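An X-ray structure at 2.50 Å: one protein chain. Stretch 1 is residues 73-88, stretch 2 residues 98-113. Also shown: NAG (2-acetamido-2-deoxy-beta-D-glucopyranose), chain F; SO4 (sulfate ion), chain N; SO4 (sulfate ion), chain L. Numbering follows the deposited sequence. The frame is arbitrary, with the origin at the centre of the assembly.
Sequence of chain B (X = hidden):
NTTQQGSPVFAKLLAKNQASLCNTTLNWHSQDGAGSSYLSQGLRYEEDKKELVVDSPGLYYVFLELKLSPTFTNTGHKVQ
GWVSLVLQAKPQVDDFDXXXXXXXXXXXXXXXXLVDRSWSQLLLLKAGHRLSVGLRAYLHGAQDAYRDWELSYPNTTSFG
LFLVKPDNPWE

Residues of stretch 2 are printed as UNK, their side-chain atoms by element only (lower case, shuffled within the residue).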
# COMPACT_ATOMS: atom_id res chain seq x y z
N THR B 73 -12.29 20.35 15.35
CA THR B 73 -11.32 21.39 15.75
C THR B 73 -10.22 21.61 14.72
O THR B 73 -9.45 22.58 14.86
CB THR B 73 -10.69 21.03 17.11
OG1 THR B 73 -10.11 19.73 17.04
CG2 THR B 73 -11.68 21.12 18.26
N ASN B 74 -10.11 20.72 13.70
CA ASN B 74 -9.08 20.81 12.66
C ASN B 74 -9.41 21.92 11.65
O ASN B 74 -10.41 21.81 10.95
CB ASN B 74 -8.92 19.47 11.94
CG ASN B 74 -7.64 19.34 11.13
OD1 ASN B 74 -7.09 20.30 10.58
ND2 ASN B 74 -7.14 18.13 11.03
N THR B 75 -8.55 22.94 11.53
CA THR B 75 -8.78 24.02 10.56
C THR B 75 -7.83 23.87 9.31
O THR B 75 -7.83 24.70 8.41
CB THR B 75 -8.72 25.40 11.22
OG1 THR B 75 -7.76 25.40 12.27
CG2 THR B 75 -10.03 25.78 11.81
N GLY B 76 -7.09 22.77 9.29
CA GLY B 76 -6.25 22.34 8.18
C GLY B 76 -4.88 22.92 7.95
O GLY B 76 -4.07 22.27 7.27
N HIS B 77 -4.59 24.15 8.47
CA HIS B 77 -3.33 24.79 8.08
C HIS B 77 -2.45 25.36 9.21
O HIS B 77 -1.53 26.12 8.92
CB HIS B 77 -3.66 25.90 7.08
CG HIS B 77 -4.50 25.41 5.94
ND1 HIS B 77 -3.94 24.71 4.88
CD2 HIS B 77 -5.82 25.54 5.72
CE1 HIS B 77 -4.94 24.44 4.06
NE2 HIS B 77 -6.09 24.93 4.51
N LYS B 78 -2.64 24.93 10.46
CA LYS B 78 -1.83 25.37 11.61
C LYS B 78 -1.04 24.20 12.22
O LYS B 78 0.15 24.33 12.50
CB LYS B 78 -2.72 26.02 12.70
CG LYS B 78 -3.05 27.47 12.41
CD LYS B 78 -4.15 27.98 13.33
CE LYS B 78 -4.45 29.43 13.02
NZ LYS B 78 -5.26 30.07 14.09
N VAL B 79 -1.72 23.07 12.46
CA VAL B 79 -1.14 21.89 13.07
C VAL B 79 -0.24 21.16 12.07
O VAL B 79 -0.72 20.65 11.06
CB VAL B 79 -2.21 20.96 13.68
CG1 VAL B 79 -1.60 19.65 14.16
CG2 VAL B 79 -2.94 21.66 14.82
N GLN B 80 1.04 21.07 12.38
CA GLN B 80 2.01 20.39 11.53
C GLN B 80 2.83 19.38 12.36
O GLN B 80 2.66 19.28 13.58
CB GLN B 80 2.90 21.42 10.78
CG GLN B 80 3.60 22.43 11.66
CD GLN B 80 4.41 23.37 10.81
OE1 GLN B 80 5.37 22.99 10.15
NE2 GLN B 80 4.06 24.64 10.82
N GLY B 81 3.67 18.62 11.66
CA GLY B 81 4.49 17.58 12.25
C GLY B 81 4.41 16.30 11.44
O GLY B 81 4.57 16.32 10.22
N TRP B 82 4.15 15.17 12.11
CA TRP B 82 4.10 13.87 11.45
C TRP B 82 3.28 12.85 12.23
O TRP B 82 3.16 12.94 13.44
CB TRP B 82 5.52 13.32 11.20
CG TRP B 82 6.37 13.26 12.43
CD1 TRP B 82 7.26 14.20 12.86
CD2 TRP B 82 6.43 12.18 13.38
NE1 TRP B 82 7.87 13.78 14.02
CE2 TRP B 82 7.38 12.55 14.37
CE3 TRP B 82 5.76 10.95 13.50
CZ2 TRP B 82 7.65 11.74 15.48
CZ3 TRP B 82 6.06 10.13 14.59
CH2 TRP B 82 6.99 10.53 15.57
N VAL B 83 2.73 11.88 11.51
CA VAL B 83 1.96 10.76 12.08
C VAL B 83 2.51 9.48 11.46
O VAL B 83 2.70 9.41 10.24
CB VAL B 83 0.43 10.89 11.93
CG1 VAL B 83 -0.29 9.76 12.69
CG2 VAL B 83 -0.06 12.25 12.41
N SER B 84 2.76 8.48 12.29
CA SER B 84 3.34 7.20 11.92
C SER B 84 2.56 6.00 12.41
O SER B 84 2.00 6.03 13.51
CB SER B 84 4.73 7.12 12.51
OG SER B 84 5.73 7.13 11.52
N LEU B 85 2.58 4.91 11.61
CA LEU B 85 2.14 3.55 11.94
C LEU B 85 3.41 2.74 11.94
O LEU B 85 4.07 2.65 10.89
CB LEU B 85 1.10 2.98 10.96
CG LEU B 85 -0.34 3.51 10.99
CD1 LEU B 85 -1.21 2.62 10.16
CD2 LEU B 85 -0.91 3.61 12.42
N VAL B 86 3.85 2.29 13.12
CA VAL B 86 5.11 1.57 13.26
C VAL B 86 4.85 0.09 13.47
O VAL B 86 4.20 -0.27 14.44
CB VAL B 86 5.97 2.17 14.42
CG1 VAL B 86 7.31 1.45 14.55
CG2 VAL B 86 6.20 3.68 14.24
N LEU B 87 5.35 -0.76 12.55
CA LEU B 87 5.20 -2.22 12.65
C LEU B 87 6.18 -2.73 13.68
O LEU B 87 7.37 -2.56 13.48
CB LEU B 87 5.41 -2.92 11.29
CG LEU B 87 5.21 -4.47 11.28
CD1 LEU B 87 3.77 -4.87 11.55
CD2 LEU B 87 5.67 -5.07 9.99
N GLN B 88 5.69 -3.31 14.78
CA GLN B 88 6.48 -3.84 15.89
C GLN B 88 6.52 -5.37 15.80
O GLN B 88 5.52 -6.03 16.05
CB GLN B 88 5.89 -3.36 17.23
CG GLN B 88 5.80 -1.82 17.36
CD GLN B 88 4.86 -1.34 18.44
OE1 GLN B 88 4.01 -2.08 18.98
NE2 GLN B 88 5.00 -0.07 18.79
N UNK B 98 13.13 1.06 11.37
CA UNK B 98 12.21 2.02 10.75
C UNK B 98 11.21 1.33 9.78
O UNK B 98 10.92 1.87 8.70
o UNK B 98 15.20 3.00 9.33
c UNK B 98 12.93 3.23 10.09
n UNK B 98 13.58 2.60 7.83
c UNK B 98 13.99 2.94 9.05
N UNK B 99 10.61 0.18 10.21
CA UNK B 99 9.50 -0.49 9.49
C UNK B 99 8.26 0.33 9.85
O UNK B 99 7.64 0.10 10.90
c UNK B 99 11.01 -2.94 8.27
c UNK B 99 9.67 -3.09 8.92
c UNK B 99 9.66 -4.43 9.62
c UNK B 99 9.38 -1.97 9.93
N UNK B 100 7.99 1.40 9.08
CA UNK B 100 6.90 2.33 9.41
C UNK B 100 6.32 3.07 8.22
O UNK B 100 7.00 3.34 7.23
c UNK B 100 7.40 3.36 10.43
N UNK B 101 5.05 3.47 8.37
CA UNK B 101 4.29 4.26 7.43
C UNK B 101 4.19 5.64 8.05
O UNK B 101 3.54 5.77 9.09
c UNK B 101 2.90 3.60 7.19
c UNK B 101 2.32 4.96 5.11
c UNK B 101 1.80 4.39 6.43
c UNK B 101 0.62 3.51 6.11
N UNK B 102 4.88 6.64 7.48
CA UNK B 102 4.88 7.99 8.03
C UNK B 102 4.19 8.97 7.06
O UNK B 102 4.34 8.87 5.84
c UNK B 102 6.30 8.43 8.37
c UNK B 102 6.37 9.74 9.16
o UNK B 102 6.91 7.41 9.16
N UNK B 103 3.40 9.88 7.63
CA UNK B 103 2.70 10.98 6.96
C UNK B 103 3.25 12.28 7.54
O UNK B 103 3.16 12.52 8.74
c UNK B 103 1.17 10.89 7.10
c UNK B 103 0.65 9.59 6.52
c UNK B 103 0.49 12.10 6.45
N UNK B 104 3.86 13.09 6.70
CA UNK B 104 4.43 14.38 7.11
C UNK B 104 3.41 15.46 6.86
O UNK B 104 2.82 15.52 5.77
c UNK B 104 8.23 13.88 6.45
o UNK B 104 8.62 14.64 5.53
o UNK B 104 8.85 12.86 6.81
c UNK B 104 5.75 14.64 6.38
c UNK B 104 6.97 14.24 7.19
N UNK B 105 3.15 16.29 7.87
CA UNK B 105 2.20 17.39 7.73
C UNK B 105 2.97 18.71 7.69
O UNK B 105 3.60 19.05 8.68
c UNK B 105 -0.79 16.15 7.84
c UNK B 105 0.23 16.14 8.95
c UNK B 105 -0.50 16.09 10.29
c UNK B 105 1.16 17.36 8.87
N UNK B 106 3.00 19.39 6.52
CA UNK B 106 3.71 20.67 6.25
C UNK B 106 2.76 21.72 5.72
O UNK B 106 1.95 21.37 4.88
c UNK B 106 6.96 19.75 6.24
c UNK B 106 5.93 18.39 4.57
c UNK B 106 5.90 19.52 5.37
c UNK B 106 6.96 17.47 4.68
c UNK B 106 7.97 17.66 5.62
c UNK B 106 7.99 18.80 6.38
c UNK B 106 4.83 20.54 5.19
N UNK B 107 2.94 23.03 6.02
CA UNK B 107 2.02 24.06 5.50
C UNK B 107 1.79 24.03 3.99
O UNK B 107 0.69 24.33 3.51
c UNK B 107 3.88 23.61 7.01
c UNK B 107 3.35 25.00 7.19
c UNK B 107 2.71 25.36 5.91
N UNK B 108 2.82 23.65 3.26
CA UNK B 108 2.89 23.49 1.82
C UNK B 108 1.72 22.66 1.27
O UNK B 108 1.01 23.10 0.36
s UNK B 108 4.48 22.64 -0.32
c UNK B 108 4.23 22.85 1.46
N UNK B 109 1.55 21.44 1.81
CA UNK B 109 0.62 20.45 1.32
C UNK B 109 -0.46 20.07 2.34
O UNK B 109 -1.27 19.16 2.08
c UNK B 109 1.42 19.21 0.93
o UNK B 109 2.26 18.85 2.01
N UNK B 110 -0.50 20.76 3.48
CA UNK B 110 -1.49 20.50 4.53
C UNK B 110 -2.90 20.89 4.10
O UNK B 110 -3.06 21.95 3.50
c UNK B 110 -0.41 20.49 6.83
c UNK B 110 -1.13 21.29 5.78
c UNK B 110 -0.90 22.26 8.81
s UNK B 110 0.44 21.62 7.96
N UNK B 111 -3.93 20.05 4.41
CA UNK B 111 -5.36 20.27 4.11
C UNK B 111 -6.27 19.76 5.24
O UNK B 111 -5.85 18.94 6.05
c UNK B 111 -5.57 19.45 0.25
o UNK B 111 -5.64 18.20 0.21
o UNK B 111 -5.82 20.19 -0.73
c UNK B 111 -5.12 20.11 1.54
c UNK B 111 -5.78 19.58 2.80
N UNK B 112 -7.50 20.25 5.29
CA UNK B 112 -8.53 19.82 6.26
C UNK B 112 -9.29 18.67 5.60
O UNK B 112 -10.47 18.78 5.29
c UNK B 112 -9.46 21.01 6.55
n UNK B 112 -10.61 19.64 8.23
o UNK B 112 -10.97 21.86 8.18
c UNK B 112 -10.40 20.86 7.72
N UNK B 113 -8.60 17.59 5.32
CA UNK B 113 -9.14 16.51 4.53
C UNK B 113 -8.58 15.17 5.03
O UNK B 113 -7.57 15.15 5.73
c UNK B 113 -9.51 16.08 1.97
c UNK B 113 -8.72 16.99 -0.29
c UNK B 113 -8.72 16.81 3.06
c UNK B 113 -8.65 15.86 0.72
n UNK B 113 -7.62 16.89 -1.30
C1 NAG F . 9.03 14.53 19.98
C2 NAG F . 9.81 15.10 18.80
C3 NAG F . 10.74 16.25 19.23
C4 NAG F . 10.01 17.31 20.06
C5 NAG F . 9.25 16.66 21.22
C6 NAG F . 8.35 17.65 21.95
C7 NAG F . 10.44 13.76 16.83
C8 NAG F . 11.22 12.55 16.39
N2 NAG F . 10.53 14.03 18.13
O3 NAG F . 11.31 16.87 18.07
O4 NAG F . 10.97 18.27 20.53
O5 NAG F . 8.42 15.59 20.75
O6 NAG F . 7.43 16.94 22.77
O7 NAG F . 9.79 14.42 16.03
S SO4 N . -8.86 23.32 3.41
O1 SO4 N . -8.65 21.86 3.32
O2 SO4 N . -8.64 23.80 4.80
O3 SO4 N . -10.25 23.66 3.00
O4 SO4 N . -7.89 23.98 2.50
S SO4 L . 6.71 24.30 3.83
O1 SO4 L . 7.88 23.47 4.22
O2 SO4 L . 5.47 23.61 4.18
O3 SO4 L . 6.75 25.61 4.51
O4 SO4 L . 6.78 24.53 2.37
O HOH W 1 -3.85 19.60 7.94
O HOH W 2 -1.22 25.00 5.23

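Position 98 has two carbons, the second carrying an oxygen and a nitrogen, and it points away from stretch 1. One oxygen and one nitrogen on the second carbon make an amide, not a carboxylate; two carbons make it Asn98. It is exposed and poorly ordered, and its positive phi of 57° is one that asparagine tolerates well.

At position 99 four carbons fork at the second, and one tip lies 4.1 Å from Leu87 CD2; the backbone O accepts a hydrogen bond from Leu87 N at 3.0 Å. This is Leu99, buried, an apolar side chain matched to an apolar neighbour.

Position 100 has a single carbon, its CB, 4.0 Å from Val86 CG2 at a non-hydrogen-bonded pair whose CA atoms are 4.3 Å apart. It is Ala100, making a small apolar contact.

Position 101 again shows four carbons forked at the second, buried on the other face of the sheet, its CB 4.2 Å from Leu85 CB. Its backbone and that of Leu85 exchange hydrogen bonds, each N to the other's O at 2.8 Å. It is Leu101, whose branched apolar chain helps fill the buried face.

At 102 one carbon carries an oxygen and a carbon, and the oxygen donates to Ser84 OG at 2.7 Å. It is Thr102: beta-branching suits a strand, and the hydroxyl gives the buried serine a polar partner.

Position 103, one carbon bearing two others, is buried; its N donates to Val83 O at 2.7 Å and its O accepts from Val83 N at 2.9 Å. It is Val103, another beta-branched strand residue.

Position 104 has three carbons, the third carrying two oxygens; its middle carbon lies 4.4 Å from Trp82 CB. It is Glu104, its aliphatic part meeting the strand and its charge suiting an exposed site.

Position 105 has four carbons forked at the second, one tip 4.4 Å from Val83 CG2. It is Leu105, filling the buried face with Val83 and Leu85.

Position 106, one carbon and a six-carbon ring, points away from stretch 1: Phe106, exposed, where the contact asks nothing of its ring.

At 107 three carbons close onto the backbone N, the one on N 3.5 Å from Gln80 OE1. It is Pro107, its closed ring suiting a phi of -52° beyond the strand.

Position 108, a carbon then sulfur, is Cys108, covalently bonded elsewhere in the structure. Position 109, a carbon then oxygen, is Ser109; neither reaches stretch 1.

Position 110 is an unbranched chain with sulfur between carbons, pointing toward stretch 1, the sulfur 3.7 Å from Gln80 CB. It is Met110, buried, long and flexible enough to reach Gln80.

Position 111 has three carbons ending in two oxygens and points away: Glu111, its OE1 in a salt bridge with position 113.

Position 112 has two carbons, the second carrying oxygen and nitrogen; its backbone N lies 3.8 Å from Gly76 CA, where a side chain on the glycine would clash. It is Asn112.

Position 113, four carbons ending in nitrogen, is Lys113, its NZ 2.8 Å from Glu111 OE1; the charges pair away from stretch 1.

The contact is thus an antiparallel ladder from Gly81–Leu105 to Val86–Ala100, with leucines and valines on its buried face, extended by Met110 and Asn112 packing along the preceding loop.

Stretch 2, residues 98-113: NLALTVELFPCSMENK
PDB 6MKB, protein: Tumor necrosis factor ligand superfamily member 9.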